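Local structure of beta-n-acetylhexosaminidase (Streptococcus pneumoniae, 4AZI) at residues N258-P262 against Q263-S267; N157-K160 against A161-K165; E102-S106 against K107-L111. The protein hydrolyses terminal beta-linked N-acetylglucosamine residues from glycans, as a family 20 exo-beta-D-N-acetylglucosaminidase catalytic module of StrH. The protein carries 2 engineered substitutions. All blocks are in the same frame, centred on the assembly; numbering follows the deposited sequence.

Contact 1 of 3, residues N258-P262 against Q263-S267; sequences NLASP and QYLAS
Ser261 meets Tyr264 where an extended loop turns into helix 262-267, and three hydrogen bonds join the two sides. Ser261 OG accepts from Tyr264 N at 2.9 Å, with an N-H...O angle of 158°. The hydroxyl can reach that amide because chi1 of 66° sets OG between the serine's own N and carbonyl carbon, turned toward the first helical turn; there it also lies against Tyr264 CB at 3.3 Å. Two ordinary helical bonds follow: Leu265 N to Ser261 O at 3.1 Å and Ala266 N to Pro262 O at 2.9 Å, both nearly straight at the hydrogen. Ser261 is thus held to the helix by side chain and backbone at once.

Apolar contact is carried by Ala260, one residue ahead of the cap. Its methyl rests on the branch point of Leu265, CB to CG 3.8 Å, and also meets the CD2 methyl; its approach to the Tyr264 ring is looser and oblique. Pro262 occupies the first helical position, and Gln263 lies alongside it, pointing the same way. In the glutamine chain a bend at chi2 (101°) helps bring OE1 back over the start of the helix, 3.5 Å from Ser261 CB and close to Pro262 CD.

Around this turn, Asp235 OD1 is hydrogen-bonded to Ser261 N and Tyr249 OH to Ala260 O, while Leu265 packs on Tyr249 and Phe272. The arrangement is a serine N-cap followed by proline at N1, and it starts the short helix between the sixth and seventh strands of the TIM barrel.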
ATOM      1  N   ASN A 258     -20.808   7.465  -5.648  1.00 14.94           N
ATOM      2  CA  ASN A 258     -20.612   8.917  -5.766  1.00 14.66           C
ATOM      3  C   ASN A 258     -19.521   9.516  -4.875  1.00 13.84           C
ATOM      4  O   ASN A 258     -19.796  10.350  -4.006  1.00 13.31           O
ATOM      5  CB  ASN A 258     -21.931   9.655  -5.507  1.00 14.54           C
ATOM      6  CG  ASN A 258     -23.002   9.326  -6.529  1.00 14.88           C
ATOM      7  OD1 ASN A 258     -24.189   9.361  -6.218  1.00 14.93           O
ATOM      8  ND2 ASN A 258     -22.592   9.018  -7.754  1.00 15.05           N
ATOM      9  N   LEU A 259     -18.281   9.121  -5.128  1.00 13.27           N
ATOM     10  CA  LEU A 259     -17.169   9.526  -4.268  1.00 13.07           C
ATOM     11  C   LEU A 259     -16.895  11.024  -4.326  1.00 12.90           C
ATOM     12  O   LEU A 259     -17.285  11.701  -5.283  1.00 13.42           O
ATOM     13  CB  LEU A 259     -15.912   8.715  -4.607  1.00 12.89           C
ATOM     14  CG  LEU A 259     -16.187   7.227  -4.836  1.00 13.05           C
ATOM     15  CD1 LEU A 259     -14.903   6.457  -5.152  1.00 12.27           C
ATOM     16  CD2 LEU A 259     -16.922   6.643  -3.629  1.00 12.75           C
ATOM     17  N   ALA A 260     -16.261  11.546  -3.281  1.00 12.22           N
ATOM     18  CA  ALA A 260     -15.780  12.920  -3.287  1.00 12.04           C
ATOM     19  C   ALA A 260     -14.794  13.112  -4.432  1.00 11.81           C
ATOM     20  O   ALA A 260     -14.062  12.189  -4.799  1.00 11.59           O
ATOM     21  CB  ALA A 260     -15.129  13.278  -1.955  1.00 11.73           C
ATOM     22  N   SER A 261     -14.804  14.299  -5.020  1.00 11.84           N
ATOM     23  CA  SER A 261     -13.843  14.618  -6.057  1.00 11.72           C
ATOM     24  C   SER A 261     -12.507  14.939  -5.397  1.00 11.90           C
ATOM     25  O   SER A 261     -12.477  15.312  -4.214  1.00 12.03           O
ATOM     26  CB  SER A 261     -14.325  15.808  -6.880  1.00 11.64           C
ATOM     27  OG  SER A 261     -14.352  16.979  -6.089  1.00 11.11           O
ATOM     28  N   PRO A 262     -11.404  14.799  -6.152  1.00 11.76           N
ATOM     29  CA  PRO A 262     -10.107  15.238  -5.636  1.00 11.94           C
ATOM     30  C   PRO A 262     -10.115  16.738  -5.361  1.00 11.91           C
ATOM     31  O   PRO A 262      -9.507  17.177  -4.379  1.00 11.78           O
ATOM     32  CB  PRO A 262      -9.124  14.902  -6.769  1.00 11.65           C
ATOM     33  CG  PRO A 262      -9.846  13.979  -7.671  1.00 11.91           C
ATOM     34  CD  PRO A 262     -11.303  14.269  -7.523  1.00 11.87           C
ATOM     35  N   GLN A 263     -10.801  17.508  -6.214  1.00 11.85           N
ATOM     36  CA  GLN A 263     -10.983  18.952  -5.985  1.00 11.87           C
ATOM     37  C   GLN A 263     -11.603  19.205  -4.604  1.00 12.07           C
ATOM     38  O   GLN A 263     -11.096  20.023  -3.824  1.00 12.24           O
ATOM     39  CB  GLN A 263     -11.876  19.594  -7.058  1.00 11.82           C
ATOM     40  CG  GLN A 263     -11.285  19.675  -8.459  1.00 11.74           C
ATOM     41  CD  GLN A 263     -11.815  18.591  -9.388  1.00 11.36           C
ATOM     42  OE1 GLN A 263     -12.061  17.463  -8.968  1.00 10.95           O
ATOM     43  NE2 GLN A 263     -12.009  18.940 -10.656  1.00 11.47           N
ATOM     44  N   TYR A 264     -12.702  18.507  -4.311  1.00 11.86           N
ATOM     45  CA  TYR A 264     -13.390  18.669  -3.033  1.00 11.67           C
ATOM     46  C   TYR A 264     -12.517  18.312  -1.822  1.00 11.16           C
ATOM     47  O   TYR A 264     -12.496  19.049  -0.838  1.00 11.11           O
ATOM     48  CB  TYR A 264     -14.703  17.879  -2.978  1.00 11.44           C
ATOM     49  CG  TYR A 264     -15.520  18.231  -1.752  1.00 11.72           C
ATOM     50  CD1 TYR A 264     -16.373  19.332  -1.759  1.00 12.06           C
ATOM     51  CD2 TYR A 264     -15.407  17.494  -0.575  1.00 11.67           C
ATOM     52  CE1 TYR A 264     -17.113  19.675  -0.640  1.00 12.22           C
ATOM     53  CE2 TYR A 264     -16.145  17.823   0.551  1.00 12.06           C
ATOM     54  CZ  TYR A 264     -16.989  18.920   0.513  1.00 12.35           C
ATOM     55  OH  TYR A 264     -17.722  19.268   1.613  1.00 12.36           O
ATOM     56  N   LEU A 265     -11.830  17.176  -1.886  1.00 10.66           N
ATOM     57  CA  LEU A 265     -10.930  16.762  -0.800  1.00 10.67           C
ATOM     58  C   LEU A 265      -9.738  17.701  -0.613  1.00 10.81           C
ATOM     59  O   LEU A 265      -9.386  18.012   0.520  1.00 11.05           O
ATOM     60  CB  LEU A 265     -10.469  15.311  -0.972  1.00 10.23           C
ATOM     61  CG  LEU A 265     -11.551  14.228  -0.916  1.00  9.90           C
ATOM     62  CD1 LEU A 265     -10.921  12.865  -1.200  1.00  9.88           C
ATOM     63  CD2 LEU A 265     -12.251  14.236   0.431  1.00  9.85           C
ATOM     64  N   ALA A 266      -9.143  18.175  -1.711  1.00 10.85           N
ATOM     65  CA  ALA A 266      -8.085  19.193  -1.635  1.00 10.81           C
ATOM     66  C   ALA A 266      -8.564  20.432  -0.889  1.00 11.13           C
ATOM     67  O   ALA A 266      -7.828  20.992  -0.053  1.00 10.73           O
ATOM     68  CB  ALA A 266      -7.589  19.569  -3.024  1.00 10.86           C
ATOM     69  N   SER A 267      -9.809  20.831  -1.181  1.00 11.47           N
ATOM     70  CA  SER A 267     -10.452  21.979  -0.549  1.00 11.96           C
ATOM     71  C   SER A 267     -10.559  21.815   0.976  1.00 12.39           C
ATOM     72  O   SER A 267     -10.489  22.795   1.717  1.00 12.58           O
ATOM     73  CB  SER A 267     -11.825  22.262  -1.195  1.00 11.90           C
ATOM     74  OG  SER A 267     -12.845  21.397  -0.716  1.00 11.58           O
TER

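Contact 2 of 3, residues N157-K160 against A161-K165; sequences NFVK and ALIGK
Val159 and Ile163 lie side by side one turn apart on helix 153-170, and their branch ends meet at 3.6 Å from Val159 CG1 to Ile163 CD1. Val159 holds CG1 anti to its backbone N (chi1 171°), while Ile163 sends CG1 anti to its carbonyl carbon (chi1 -76°); with chi2 extended, the isoleucine's CD1 comes back along the helix to the valine methyl. A looser pair follows the same spacing: Leu162 CD2 approaches the Phe158 ring obliquely, 4.4 Å from CE2. Ala161 CB nestles against the carbonyl oxygens of Asn157 and Phe158.

Four successive i to i+4 bonds, from Ala161 N to Asn157 O through Gly164 N to Lys160 O, mark a regular mid-helix stretch of the TIM-barrel helix before the fourth strand. Ile163 N to Val159 O is the straightest, 170° at the hydrogen.

The helix packs against helices 203-219 and 122-130 and the small antiparallel sheet holding strand 60-62. Val159, Lys160 and Ile163 touch Tyr209; Lys160, bent at chi3, also touches Thr212 of the bicine pocket, its side chain about 6 Å from bound bicine. Val159 reaches Met128 and Leu162 Met124. Phe158 meets Tyr67 edge-to-face and, with Ala161 and Leu162, leans on Ile60.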
ATOM      1  N   ASN A 157     -14.253  -3.509  19.018  1.00 14.62           N
ATOM      2  CA  ASN A 157     -13.237  -3.450  20.065  1.00 14.57           C
ATOM      3  C   ASN A 157     -12.106  -4.411  19.757  1.00 13.96           C
ATOM      4  O   ASN A 157     -10.933  -4.072  19.921  1.00 13.68           O
ATOM      5  CB  ASN A 157     -13.829  -3.697  21.454  1.00 14.94           C
ATOM      6  CG  ASN A 157     -14.595  -2.495  21.983  1.00 15.49           C
ATOM      7  OD1 ASN A 157     -14.385  -1.374  21.539  1.00 15.40           O
ATOM      8  ND2 ASN A 157     -15.481  -2.726  22.944  1.00 16.05           N
ATOM      9  N   PHE A 158     -12.458  -5.592  19.261  1.00 13.78           N
ATOM     10  CA  PHE A 158     -11.441  -6.572  18.891  1.00 13.58           C
ATOM     11  C   PHE A 158     -10.551  -6.113  17.739  1.00 13.34           C
ATOM     12  O   PHE A 158      -9.323  -6.143  17.847  1.00 13.82           O
ATOM     13  CB  PHE A 158     -12.054  -7.918  18.540  1.00 13.61           C
ATOM     14  CG  PHE A 158     -11.030  -8.979  18.321  1.00 13.79           C
ATOM     15  CD1 PHE A 158     -10.522  -9.693  19.397  1.00 13.92           C
ATOM     16  CD2 PHE A 158     -10.537  -9.233  17.046  1.00 13.84           C
ATOM     17  CE1 PHE A 158      -9.555 -10.660  19.203  1.00 14.34           C
ATOM     18  CE2 PHE A 158      -9.570 -10.196  16.844  1.00 14.01           C
ATOM     19  CZ  PHE A 158      -9.079 -10.911  17.927  1.00 14.33           C
ATOM     20  N   VAL A 159     -11.171  -5.711  16.636  1.00 12.79           N
ATOM     21  CA  VAL A 159     -10.426  -5.311  15.443  1.00 12.64           C
ATOM     22  C   VAL A 159      -9.482  -4.148  15.733  1.00 12.50           C
ATOM     23  O   VAL A 159      -8.319  -4.200  15.354  1.00 12.00           O
ATOM     24  CB  VAL A 159     -11.364  -5.017  14.259  1.00 12.69           C
ATOM     25  CG1 VAL A 159     -10.609  -4.395  13.097  1.00 12.60           C
ATOM     26  CG2 VAL A 159     -12.024  -6.313  13.808  1.00 12.26           C
ATOM     27  N   LYS A 160      -9.982  -3.123  16.428  1.00 12.36           N
ATOM     28  CA  LYS A 160      -9.167  -1.981  16.826  1.00 12.53           C
ATOM     29  C   LYS A 160      -7.931  -2.383  17.629  1.00 11.92           C
ATOM     30  O   LYS A 160      -6.845  -1.837  17.417  1.00 11.51           O
ATOM     31  CB  LYS A 160      -9.983  -0.978  17.641  1.00 13.14           C
ATOM     32  CG  LYS A 160     -10.982  -0.178  16.828  1.00 14.34           C
ATOM     33  CD  LYS A 160     -11.576   0.928  17.676  1.00 14.79           C
ATOM     34  CE  LYS A 160     -13.089   0.948  17.584  1.00 15.46           C
ATOM     35  NZ  LYS A 160     -13.660   2.032  18.437  1.00 15.65           N
ATOM     36  N   ALA A 161      -8.113  -3.318  18.563  1.00 11.51           N
ATOM     37  CA  ALA A 161      -7.012  -3.825  19.369  1.00 11.45           C
ATOM     38  C   ALA A 161      -6.007  -4.558  18.486  1.00 11.22           C
ATOM     39  O   ALA A 161      -4.803  -4.341  18.623  1.00 11.06           O
ATOM     40  CB  ALA A 161      -7.524  -4.741  20.482  1.00 11.68           C
ATOM     41  N   LEU A 162      -6.511  -5.398  17.576  1.00 10.89           N
ATOM     42  CA  LEU A 162      -5.674  -6.138  16.612  1.00 10.79           C
ATOM     43  C   LEU A 162      -4.852  -5.202  15.728  1.00 10.78           C
ATOM     44  O   LEU A 162      -3.645  -5.374  15.582  1.00 10.76           O
ATOM     45  CB  LEU A 162      -6.529  -7.060  15.736  1.00 10.67           C
ATOM     46  CG  LEU A 162      -5.754  -7.933  14.735  1.00 10.67           C
ATOM     47  CD1 LEU A 162      -4.798  -8.855  15.477  1.00 10.60           C
ATOM     48  CD2 LEU A 162      -6.723  -8.736  13.876  1.00 10.83           C
ATOM     49  N   ILE A 163      -5.509  -4.203  15.147  1.00 10.86           N
ATOM     50  CA  ILE A 163      -4.797  -3.229  14.312  1.00 10.93           C
ATOM     51  C   ILE A 163      -3.790  -2.412  15.122  1.00 10.96           C
ATOM     52  O   ILE A 163      -2.735  -2.048  14.608  1.00 10.88           O
ATOM     53  CB  ILE A 163      -5.764  -2.354  13.492  1.00 10.92           C
ATOM     54  CG1 ILE A 163      -6.305  -3.191  12.329  1.00 10.62           C
ATOM     55  CG2 ILE A 163      -5.055  -1.122  12.942  1.00 10.47           C
ATOM     56  CD1 ILE A 163      -7.645  -2.738  11.824  1.00 11.41           C
ATOM     57  N   GLY A 164      -4.122  -2.148  16.386  1.00 11.44           N
ATOM     58  CA  GLY A 164      -3.184  -1.553  17.347  1.00 11.91           C
ATOM     59  C   GLY A 164      -1.886  -2.335  17.498  1.00 12.24           C
ATOM     60  O   GLY A 164      -0.794  -1.750  17.489  1.00 12.02           O
ATOM     61  N   LYS A 165      -1.989  -3.656  17.647  1.00 12.75           N
ATOM     62  CA  LYS A 165      -0.804  -4.518  17.738  1.00 13.46           C
ATOM     63  C   LYS A 165       0.053  -4.444  16.482  1.00 12.92           C
ATOM     64  O   LYS A 165       1.257  -4.227  16.585  1.00 12.84           O
ATOM     65  CB  LYS A 165      -1.161  -5.972  18.065  1.00 14.59           C
ATOM     66  CG  LYS A 165      -1.620  -6.191  19.497  1.00 16.24           C
ATOM     67  CD  LYS A 165      -0.549  -5.852  20.527  1.00 17.58           C
ATOM     68  CE  LYS A 165      -1.159  -5.894  21.920  1.00 18.96           C
ATOM     69  NZ  LYS A 165      -0.203  -5.546  23.011  1.00 20.71           N
TER

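Contact 3 of 3, residues E102-S106 against K107-L111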
ATOM      1  N   GLU A 102      14.315  -4.254   6.711  1.00 16.73           N
ATOM      2  CA  GLU A 102      15.759  -4.006   6.767  1.00 17.58           C
ATOM      3  C   GLU A 102      16.372  -4.035   5.371  1.00 17.03           C
ATOM      4  O   GLU A 102      17.152  -3.145   5.013  1.00 16.35           O
ATOM      5  CB  GLU A 102      16.482  -5.055   7.622  1.00 19.71           C
ATOM      6  CG  GLU A 102      15.815  -5.413   8.934  1.00 22.42           C
ATOM      7  CD  GLU A 102      16.659  -5.098  10.152  1.00 24.38           C
ATOM      8  OE1 GLU A 102      17.227  -3.985  10.221  1.00 26.33           O
ATOM      9  OE2 GLU A 102      16.739  -5.969  11.051  1.00 25.33           O
ATOM     10  N   TYR A 103      16.030  -5.073   4.601  1.00 16.67           N
ATOM     11  CA  TYR A 103      16.574  -5.283   3.247  1.00 16.43           C
ATOM     12  C   TYR A 103      16.231  -4.124   2.323  1.00 16.29           C
ATOM     13  O   TYR A 103      17.099  -3.610   1.603  1.00 15.65           O
ATOM     14  CB  TYR A 103      16.042  -6.594   2.656  1.00 16.57           C
ATOM     15  CG  TYR A 103      16.571  -6.940   1.280  1.00 16.49           C
ATOM     16  CD1 TYR A 103      17.810  -7.561   1.126  1.00 16.70           C
ATOM     17  CD2 TYR A 103      15.822  -6.665   0.128  1.00 16.40           C
ATOM     18  CE1 TYR A 103      18.297  -7.888  -0.134  1.00 16.80           C
ATOM     19  CE2 TYR A 103      16.303  -6.986  -1.136  1.00 16.29           C
ATOM     20  CZ  TYR A 103      17.542  -7.600  -1.261  1.00 16.78           C
ATOM     21  OH  TYR A 103      18.036  -7.930  -2.506  1.00 16.98           O
ATOM     22  N   ALA A 104      14.960  -3.720   2.352  1.00 16.33           N
ATOM     23  CA  ALA A 104      14.496  -2.564   1.599  1.00 16.32           C
ATOM     24  C   ALA A 104      15.240  -1.299   2.039  1.00 16.30           C
ATOM     25  O   ALA A 104      15.650  -0.493   1.195  1.00 15.86           O
ATOM     26  CB  ALA A 104      12.992  -2.393   1.745  1.00 16.36           C
ATOM     27  N   LYS A 105      15.440  -1.153   3.351  1.00 16.07           N
ATOM     28  CA  LYS A 105      16.097   0.042   3.906  1.00 16.29           C
ATOM     29  C   LYS A 105      17.519   0.189   3.353  1.00 16.55           C
ATOM     30  O   LYS A 105      17.928   1.293   3.003  1.00 16.33           O
ATOM     31  CB  LYS A 105      16.091   0.022   5.441  1.00 16.17           C
ATOM     32  CG  LYS A 105      16.444   1.359   6.103  1.00 16.56           C
ATOM     33  CD  LYS A 105      16.531   1.225   7.615  1.00 16.53           C
ATOM     34  CE  LYS A 105      17.348   2.366   8.195  1.00 16.69           C
ATOM     35  NZ  LYS A 105      17.578   2.225   9.654  1.00 16.93           N
ATOM     36  N   SER A 106      18.235  -0.935   3.226  1.00 16.53           N
ATOM     37  CA  SER A 106      19.606  -0.952   2.696  1.00 17.00           C
ATOM     38  C   SER A 106      19.686  -0.472   1.242  1.00 17.35           C
ATOM     39  O   SER A 106      20.748  -0.071   0.759  1.00 16.54           O
ATOM     40  CB  SER A 106      20.230  -2.353   2.829  1.00 17.14           C
ATOM     41  OG  SER A 106      19.691  -3.256   1.878  1.00 17.08           O
ATOM     42  N   LYS A 107      18.553  -0.516   0.552  1.00 17.92           N
ATOM     43  CA  LYS A 107      18.464  -0.026  -0.812  1.00 18.69           C
ATOM     44  C   LYS A 107      17.648   1.269  -0.914  1.00 19.13           C
ATOM     45  O   LYS A 107      17.173   1.620  -1.999  1.00 19.74           O
ATOM     46  CB  LYS A 107      17.889  -1.117  -1.714  1.00 18.81           C
ATOM     47  CG  LYS A 107      18.860  -2.266  -1.953  1.00 19.20           C
ATOM     48  CD  LYS A 107      18.148  -3.480  -2.516  1.00 19.36           C
ATOM     49  CE  LYS A 107      19.083  -4.680  -2.584  1.00 19.66           C
ATOM     50  NZ  LYS A 107      20.174  -4.447  -3.568  1.00 20.33           N
ATOM     51  N   ASP A 108      17.509   1.975   0.216  1.00 19.54           N
ATOM     52  CA  ASP A 108      16.755   3.238   0.315  1.00 19.40           C
ATOM     53  C   ASP A 108      15.317   3.102  -0.224  1.00 18.31           C
ATOM     54  O   ASP A 108      14.785   4.007  -0.860  1.00 18.46           O
ATOM     55  CB  ASP A 108      17.507   4.397  -0.380  1.00 21.19           C
ATOM     56  CG  ASP A 108      18.841   4.743   0.296  1.00 22.71           C
ATOM     57  OD1 ASP A 108      18.952   4.640   1.537  1.00 23.96           O
ATOM     58  OD2 ASP A 108      19.782   5.139  -0.425  1.00 23.59           O
ATOM     59  N   ILE A 109      14.709   1.947   0.029  1.00 17.10           N
ATOM     60  CA  ILE A 109      13.316   1.677  -0.313  1.00 15.63           C
ATOM     61  C   ILE A 109      12.541   1.608   1.004  1.00 15.07           C
ATOM     62  O   ILE A 109      12.901   0.848   1.900  1.00 15.04           O
ATOM     63  CB  ILE A 109      13.167   0.338  -1.093  1.00 15.38           C
ATOM     64  CG1 ILE A 109      13.872   0.384  -2.464  1.00 15.36           C
ATOM     65  CG2 ILE A 109      11.705  -0.060  -1.259  1.00 15.19           C
ATOM     66  CD1 ILE A 109      13.408   1.475  -3.415  1.00 15.14           C
ATOM     67  N   GLY A 110      11.496   2.415   1.134  1.00 14.08           N
ATOM     68  CA  GLY A 110      10.609   2.294   2.275  1.00 13.39           C
ATOM     69  C   GLY A 110       9.599   1.175   2.085  1.00 12.95           C
ATOM     70  O   GLY A 110       9.312   0.768   0.961  1.00 13.53           O
ATOM     71  N   LEU A 111       9.076   0.653   3.186  1.00 12.53           N
ATOM     72  CA  LEU A 111       7.906  -0.212   3.121  1.00 12.04           C
ATOM     73  C   LEU A 111       6.679   0.527   3.668  1.00 11.48           C
ATOM     74  O   LEU A 111       6.747   1.190   4.703  1.00 11.71           O
ATOM     75  CB  LEU A 111       8.119  -1.524   3.888  1.00 12.22           C
ATOM     76  CG  LEU A 111       6.952  -2.509   3.727  1.00 12.48           C
ATOM     77  CD1 LEU A 111       7.198  -3.477   2.577  1.00 12.45           C
ATOM     78  CD2 LEU A 111       6.682  -3.263   5.016  1.00 12.88           C
TER
HETATM   79  O   HOH W   1      17.196   3.898   3.868  1.00 35.19           O
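A Schellman motif ends helix 94-106 and turns the chain into barrel strand 110-117, within the alpha-to-beta connection that leads to the third strand of the TIM barrel. Its two defining bonds are Ile109 N to Ala104 O and Asp108 N to Lys105 O, each 2.9 Å long. Asp108, with positive phi (53°), is the C' residue that reverses the backbone. Ala104 O also accepts from Lys107 N at 3.0 Å, a more bent bond of 140°. The two amides reach that oxygen from opposite faces of its carbonyl plane, so one buried residue's carbonyl is gripped from both sides.

The apolar contact between the C3 and C'' residues that commonly accompanies a Schellman motif is present: the Ala104 methyl meets Ile109 CB at 3.9 Å and touches its CG2 branch, and Ile109 continues onto Val42 of strand 41-45. Farther out, the Lys107 chain runs across the end of the Tyr103 ring. With CG anti to the backbone N (chi1 -178°), the tyrosine swings its phenol back toward the turn, and Lys107 CE comes within 3.4 Å of Tyr103 OH, obliquely to the ring. Their polar ends have other partners: Tyr103 OH is hydrogen-bonded to Asp32 OD1, and Lys107 NZ, turned aside by a bend at chi4, to Asn362 OD1.

Ser106 folds its hydroxyl back along the last turn, where OG donates to Tyr103 O at 2.6 Å. Gly110 is already in the barrel sheet, with backbone bonds to Ser40 and Val42. On the exposed side, a water donates both to Lys105 O at 2.8 Å and to Asp108 OD1 at 3.0 Å, bridging the helix's last turn to the side chain of its C' residue.

From the N terminus, contact 3 comes first, turning helix 94-106 into the third barrel strand, 110-117. Contact 2 follows inside helix 153-170, which precedes the fourth strand, 176-180; it closes no loop. Contact 1 comes last, where the loop after strand 246-249 enters helix 262-267 on the way to strand 271-282. The three run in series, with no nesting or crossing, and none touches another: nearest atoms are about 13 Å apart for contacts 2 and 3, and about 20 Å or more for the other pairs. Contacts 1 and 3 lie on opposite sides of the chain's centre. The three concern the start, middle and end of helices in one barrel.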